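Local atomic coordinates of EGF family domain-containing protein (PDB entry 4Z80), a protein that probably serves in host-cell invasion by Toxoplasma gondii, as an AMA-type surface antigen that binds a RON2-family peptide at the moving junction. Residues 130-144 with 227-239. Residues are numbered along the deposited sequence; the frame is centred on the assembly and turned at random.
Sequences TTSCASRADPGAAEV and SHVGCPPYNPPHV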
loop_
_atom_site.group_PDB
_atom_site.type_symbol
_atom_site.label_atom_id
_atom_site.label_comp_id
_atom_site.label_asym_id
_atom_site.label_seq_id
_atom_site.Cartn_x
_atom_site.Cartn_y
_atom_site.Cartn_z
ATOM N N THR A 130 -1.542 -22.149 -20.149
ATOM C CA THR A 130 -0.464 -22.691 -20.964
ATOM C C THR A 130 -1.009 -23.119 -22.318
ATOM O O THR A 130 -0.448 -23.990 -22.968
ATOM C CB THR A 130 0.229 -23.891 -20.282
ATOM O OG1 THR A 130 -0.738 -24.907 -19.991
ATOM C CG2 THR A 130 0.907 -23.455 -18.997
ATOM N N THR A 131 -2.094 -22.485 -22.748
ATOM C CA THR A 131 -2.724 -22.834 -24.017
ATOM C C THR A 131 -1.728 -22.742 -25.172
ATOM O O THR A 131 -1.047 -21.730 -25.339
ATOM C CB THR A 131 -3.934 -21.932 -24.277
ATOM O OG1 THR A 131 -4.927 -22.210 -23.285
ATOM C CG2 THR A 131 -4.538 -22.174 -25.665
ATOM N N SER A 132 -1.653 -23.842 -25.926
ATOM C CA SER A 132 -0.816 -24.010 -27.124
ATOM C C SER A 132 0.634 -24.400 -26.805
ATOM O O SER A 132 1.414 -24.689 -27.717
ATOM C CB SER A 132 -0.837 -22.748 -27.992
ATOM O OG SER A 132 0.140 -21.803 -27.604
ATOM N N CYS A 133 0.990 -24.418 -25.523
ATOM C CA CYS A 133 2.336 -24.818 -25.112
ATOM C C CYS A 133 2.559 -26.313 -25.315
ATOM O O CYS A 133 1.621 -27.099 -25.269
ATOM C CB CYS A 133 2.585 -24.469 -23.642
ATOM S SG CYS A 133 2.510 -22.701 -23.263
ATOM N N ALA A 134 3.814 -26.697 -25.517
ATOM C CA ALA A 134 4.171 -28.097 -25.700
ATOM C C ALA A 134 3.835 -28.923 -24.465
ATOM O O ALA A 134 3.458 -30.089 -24.569
ATOM C CB ALA A 134 5.652 -28.219 -26.032
ATOM N N SER A 135 3.968 -28.317 -23.289
ATOM C CA SER A 135 3.568 -28.991 -22.057
ATOM C C SER A 135 2.730 -28.084 -21.169
ATOM O O SER A 135 2.682 -26.867 -21.360
ATOM C CB SER A 135 4.792 -29.482 -21.285
ATOM O OG SER A 135 5.687 -28.419 -21.010
ATOM N N ARG A 136 2.062 -28.709 -20.205
ATOM C CA ARG A 136 1.234 -28.008 -19.233
ATOM C C ARG A 136 2.010 -27.771 -17.936
ATOM O O ARG A 136 3.070 -28.359 -17.710
ATOM C CB ARG A 136 -0.040 -28.808 -18.942
ATOM C CG ARG A 136 0.230 -30.170 -18.309
ATOM C CD ARG A 136 -1.055 -30.893 -17.928
ATOM N NE ARG A 136 -0.784 -32.196 -17.320
ATOM C CZ ARG A 136 -0.628 -33.330 -18.001
ATOM N NH1 ARG A 136 -0.716 -33.337 -19.327
ATOM N NH2 ARG A 136 -0.384 -34.463 -17.356
ATOM N N ALA A 137 1.469 -26.899 -17.091
ATOM C CA ALA A 137 2.008 -26.666 -15.758
ATOM C C ALA A 137 0.891 -26.112 -14.888
ATOM O O ALA A 137 0.017 -25.396 -15.381
ATOM C CB ALA A 137 3.184 -25.704 -15.799
ATOM N N ASP A 138 0.922 -26.444 -13.603
ATOM C CA ASP A 138 -0.067 -25.931 -12.663
ATOM C C ASP A 138 0.257 -24.485 -12.304
ATOM O O ASP A 138 1.430 -24.120 -12.237
ATOM C CB ASP A 138 -0.102 -26.771 -11.385
ATOM C CG ASP A 138 -0.480 -28.221 -11.639
ATOM O OD1 ASP A 138 -1.230 -28.490 -12.600
ATOM O OD2 ASP A 138 -0.029 -29.090 -10.861
ATOM N N PRO A 139 -0.780 -23.663 -12.070
ATOM C CA PRO A 139 -0.552 -22.341 -11.475
ATOM C C PRO A 139 0.321 -22.448 -10.230
ATOM O O PRO A 139 0.072 -23.301 -9.373
ATOM C CB PRO A 139 -1.967 -21.863 -11.129
ATOM C CG PRO A 139 -2.833 -22.533 -12.132
ATOM C CD PRO A 139 -2.204 -23.888 -12.374
ATOM N N GLY A 140 1.335 -21.591 -10.150
ATOM C CA GLY A 140 2.332 -21.647 -9.099
ATOM C C GLY A 140 3.693 -22.078 -9.620
ATOM O O GLY A 140 4.719 -21.707 -9.063
ATOM N N ALA A 141 3.705 -22.859 -10.698
ATOM C CA ALA A 141 4.945 -23.449 -11.197
ATOM C C ALA A 141 5.998 -22.417 -11.583
ATOM O O ALA A 141 7.190 -22.688 -11.485
ATOM C CB ALA A 141 4.644 -24.344 -12.387
ATOM N N ALA A 142 5.567 -21.234 -12.019
ATOM C CA ALA A 142 6.510 -20.210 -12.470
ATOM C C ALA A 142 6.939 -19.245 -11.362
ATOM O O ALA A 142 7.822 -18.406 -11.566
ATOM C CB ALA A 142 5.912 -19.417 -13.622
ATOM N N GLU A 143 6.311 -19.358 -10.194
ATOM C CA GLU A 143 6.465 -18.355 -9.139
ATOM C C GLU A 143 7.713 -18.571 -8.285
ATOM O O GLU A 143 8.288 -19.657 -8.271
ATOM C CB GLU A 143 5.205 -18.352 -8.262
ATOM C CG GLU A 143 3.955 -17.993 -9.078
ATOM C CD GLU A 143 2.658 -18.067 -8.297
ATOM O OE1 GLU A 143 2.641 -18.661 -7.197
ATOM O OE2 GLU A 143 1.647 -17.529 -8.796
ATOM N N VAL A 144 8.148 -17.522 -7.594
ATOM C CA VAL A 144 9.273 -17.661 -6.679
ATOM C C VAL A 144 8.975 -18.770 -5.674
ATOM O O VAL A 144 7.819 -18.998 -5.310
ATOM C CB VAL A 144 9.587 -16.335 -5.938
ATOM C CG1 VAL A 144 9.928 -15.232 -6.930
ATOM C CG2 VAL A 144 8.433 -15.912 -5.047
ATOM N N SER A 227 11.555 -20.716 -26.156
ATOM C CA SER A 227 11.388 -19.504 -26.949
ATOM C C SER A 227 9.899 -19.183 -27.124
ATOM O O SER A 227 9.541 -18.131 -27.652
ATOM C CB SER A 227 12.083 -19.647 -28.311
ATOM O OG SER A 227 11.555 -20.735 -29.037
ATOM N N HIS A 228 9.035 -20.088 -26.667
ATOM C CA HIS A 228 7.595 -19.855 -26.695
ATOM C C HIS A 228 7.215 -19.174 -25.379
ATOM O O HIS A 228 7.053 -19.835 -24.351
ATOM C CB HIS A 228 6.834 -21.168 -26.895
ATOM C CG HIS A 228 5.374 -20.990 -27.167
ATOM N ND1 HIS A 228 4.537 -22.050 -27.439
ATOM C CD2 HIS A 228 4.600 -19.879 -27.204
ATOM C CE1 HIS A 228 3.308 -21.602 -27.621
ATOM N NE2 HIS A 228 3.321 -20.286 -27.493
ATOM N N VAL A 229 7.099 -17.852 -25.429
ATOM C CA VAL A 229 6.987 -17.021 -24.227
ATOM C C VAL A 229 5.788 -17.395 -23.362
ATOM O O VAL A 229 4.641 -17.363 -23.809
ATOM C CB VAL A 229 6.893 -15.527 -24.595
ATOM C CG1 VAL A 229 6.742 -14.664 -23.353
ATOM C CG2 VAL A 229 8.122 -15.101 -25.367
ATOM N N GLY A 230 6.068 -17.735 -22.107
ATOM C CA GLY A 230 5.029 -18.097 -21.162
ATOM C C GLY A 230 4.894 -19.585 -20.926
ATOM O O GLY A 230 4.143 -20.005 -20.051
ATOM N N CYS A 231 5.620 -20.393 -21.692
ATOM C CA CYS A 231 5.451 -21.840 -21.620
ATOM C C CYS A 231 6.416 -22.530 -20.659
ATOM O O CYS A 231 7.521 -22.040 -20.425
ATOM C CB CYS A 231 5.599 -22.445 -23.015
ATOM S SG CYS A 231 4.227 -22.007 -24.112
ATOM N N PRO A 232 5.997 -23.676 -20.092
ATOM C CA PRO A 232 6.895 -24.438 -19.214
ATOM C C PRO A 232 8.049 -25.069 -19.982
ATOM O O PRO A 232 7.939 -25.242 -21.195
ATOM C CB PRO A 232 5.991 -25.529 -18.620
ATOM C CG PRO A 232 4.583 -25.173 -19.026
ATOM C CD PRO A 232 4.682 -24.328 -20.239
ATOM N N PRO A 233 9.132 -25.438 -19.285
ATOM C CA PRO A 233 9.355 -25.321 -17.838
ATOM C C PRO A 233 9.832 -23.938 -17.406
ATOM O O PRO A 233 10.198 -23.116 -18.244
ATOM C CB PRO A 233 10.437 -26.370 -17.576
ATOM C CG PRO A 233 11.224 -26.382 -18.834
ATOM C CD PRO A 233 10.234 -26.164 -19.942
ATOM N N TYR A 234 9.827 -23.701 -16.098
ATOM C CA TYR A 234 10.213 -22.413 -15.539
ATOM C C TYR A 234 11.426 -22.584 -14.643
ATOM O O TYR A 234 11.694 -23.681 -14.152
ATOM C CB TYR A 234 9.036 -21.800 -14.757
ATOM C CG TYR A 234 7.773 -21.759 -15.579
ATOM C CD1 TYR A 234 7.581 -20.773 -16.535
ATOM C CD2 TYR A 234 6.789 -22.728 -15.426
ATOM C CE1 TYR A 234 6.449 -20.743 -17.310
ATOM C CE2 TYR A 234 5.647 -22.702 -16.189
ATOM C CZ TYR A 234 5.485 -21.710 -17.136
ATOM O OH TYR A 234 4.351 -21.686 -17.917
ATOM N N ASN A 235 12.160 -21.497 -14.440
ATOM C CA ASN A 235 13.331 -21.525 -13.576
ATOM C C ASN A 235 13.403 -20.237 -12.777
ATOM O O ASN A 235 14.295 -19.422 -12.970
ATOM C CB ASN A 235 14.609 -21.735 -14.402
ATOM C CG ASN A 235 15.805 -22.138 -13.546
ATOM O OD1 ASN A 235 15.650 -22.677 -12.449
ATOM N ND2 ASN A 235 17.006 -21.882 -14.052
ATOM N N PRO A 236 12.433 -20.044 -11.872
ATOM C CA PRO A 236 12.484 -18.870 -11.004
ATOM C C PRO A 236 13.661 -18.981 -10.036
ATOM O O PRO A 236 14.182 -20.083 -9.843
ATOM C CB PRO A 236 11.129 -18.913 -10.282
ATOM C CG PRO A 236 10.759 -20.356 -10.274
ATOM C CD PRO A 236 11.268 -20.899 -11.580
ATOM N N PRO A 237 14.081 -17.865 -9.430
ATOM C CA PRO A 237 13.495 -16.535 -9.599
ATOM C C PRO A 237 13.999 -15.817 -10.847
ATOM O O PRO A 237 15.106 -16.081 -11.320
ATOM C CB PRO A 237 13.933 -15.806 -8.323
ATOM C CG PRO A 237 15.232 -16.443 -7.970
ATOM C CD PRO A 237 15.146 -17.875 -8.407
ATOM N N HIS A 238 13.165 -14.928 -11.371
ATOM C CA HIS A 238 13.515 -14.050 -12.479
ATOM C C HIS A 238 13.675 -12.630 -11.954
ATOM O O HIS A 238 12.858 -12.184 -11.149
ATOM C CB HIS A 238 12.425 -14.103 -13.549
ATOM C CG HIS A 238 12.550 -13.037 -14.591
ATOM N ND1 HIS A 238 13.505 -13.074 -15.582
ATOM C CD2 HIS A 238 11.838 -11.904 -14.795
ATOM C CE1 HIS A 238 13.377 -12.008 -16.352
ATOM N NE2 HIS A 238 12.372 -11.282 -15.896
ATOM N N VAL A 239 14.709 -11.912 -12.385
ATOM C CA VAL A 239 14.915 -10.555 -11.888
ATOM C C VAL A 239 14.037 -9.593 -12.676
ATOM O O VAL A 239 14.112 -9.528 -13.904
ATOM C CB VAL A 239 16.382 -10.101 -11.981
ATOM C CG1 VAL A 239 16.546 -8.694 -11.419
ATOM C CG2 VAL A 239 17.279 -11.063 -11.227
HETATM O O HOH W 1 5.432 -24.667 -27.022
HETATM O O HOH W 2 6.125 -25.780 -23.198
#
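Cys133 and Cys231 each swing SG away from their own carbonyl carbon (chi1 -62° and -69°), so that the two sulfurs face each other; the disulfide joins SG to SG at 2.0 Å with chi3 -77°. Tyr234 has its first torsion in the same well, which turns its ring toward 130-144, sandwiched between Ala142 and Pro232 of its own segment. The methyl CB of Ala142 sits over one face in a CH-pi contact, 3.7 Å from the centroid of the Tyr234 ring, while CA of Pro232 lies against the opposite face. At the ring edge stands Ala137 CB, which also meets Pro232 CG at 3.6 Å. Tyr234 OH donates a 2.7 Å bond to Gly230 O. Ser132 OG, which donates to Thr131 O, lies 3.2 Å from CE1 at the His228 ring edge. Ser135 O, buried 3.4 Å from Pro232 CD, has no hydrogen-bonding partner. One water links Ala134 N to His228 ND1. His228 NE2 is hydrogen-bonded to Pro21 O of the bound peptide chain, whose Pro22 packs on Cys133, Cys231 and His228. The arrangement is a disulfide-linked pairing of two irregular loops, with a type II turn leading into each cysteine, forming part of the AMA4 binding site for the RON2L1 peptide.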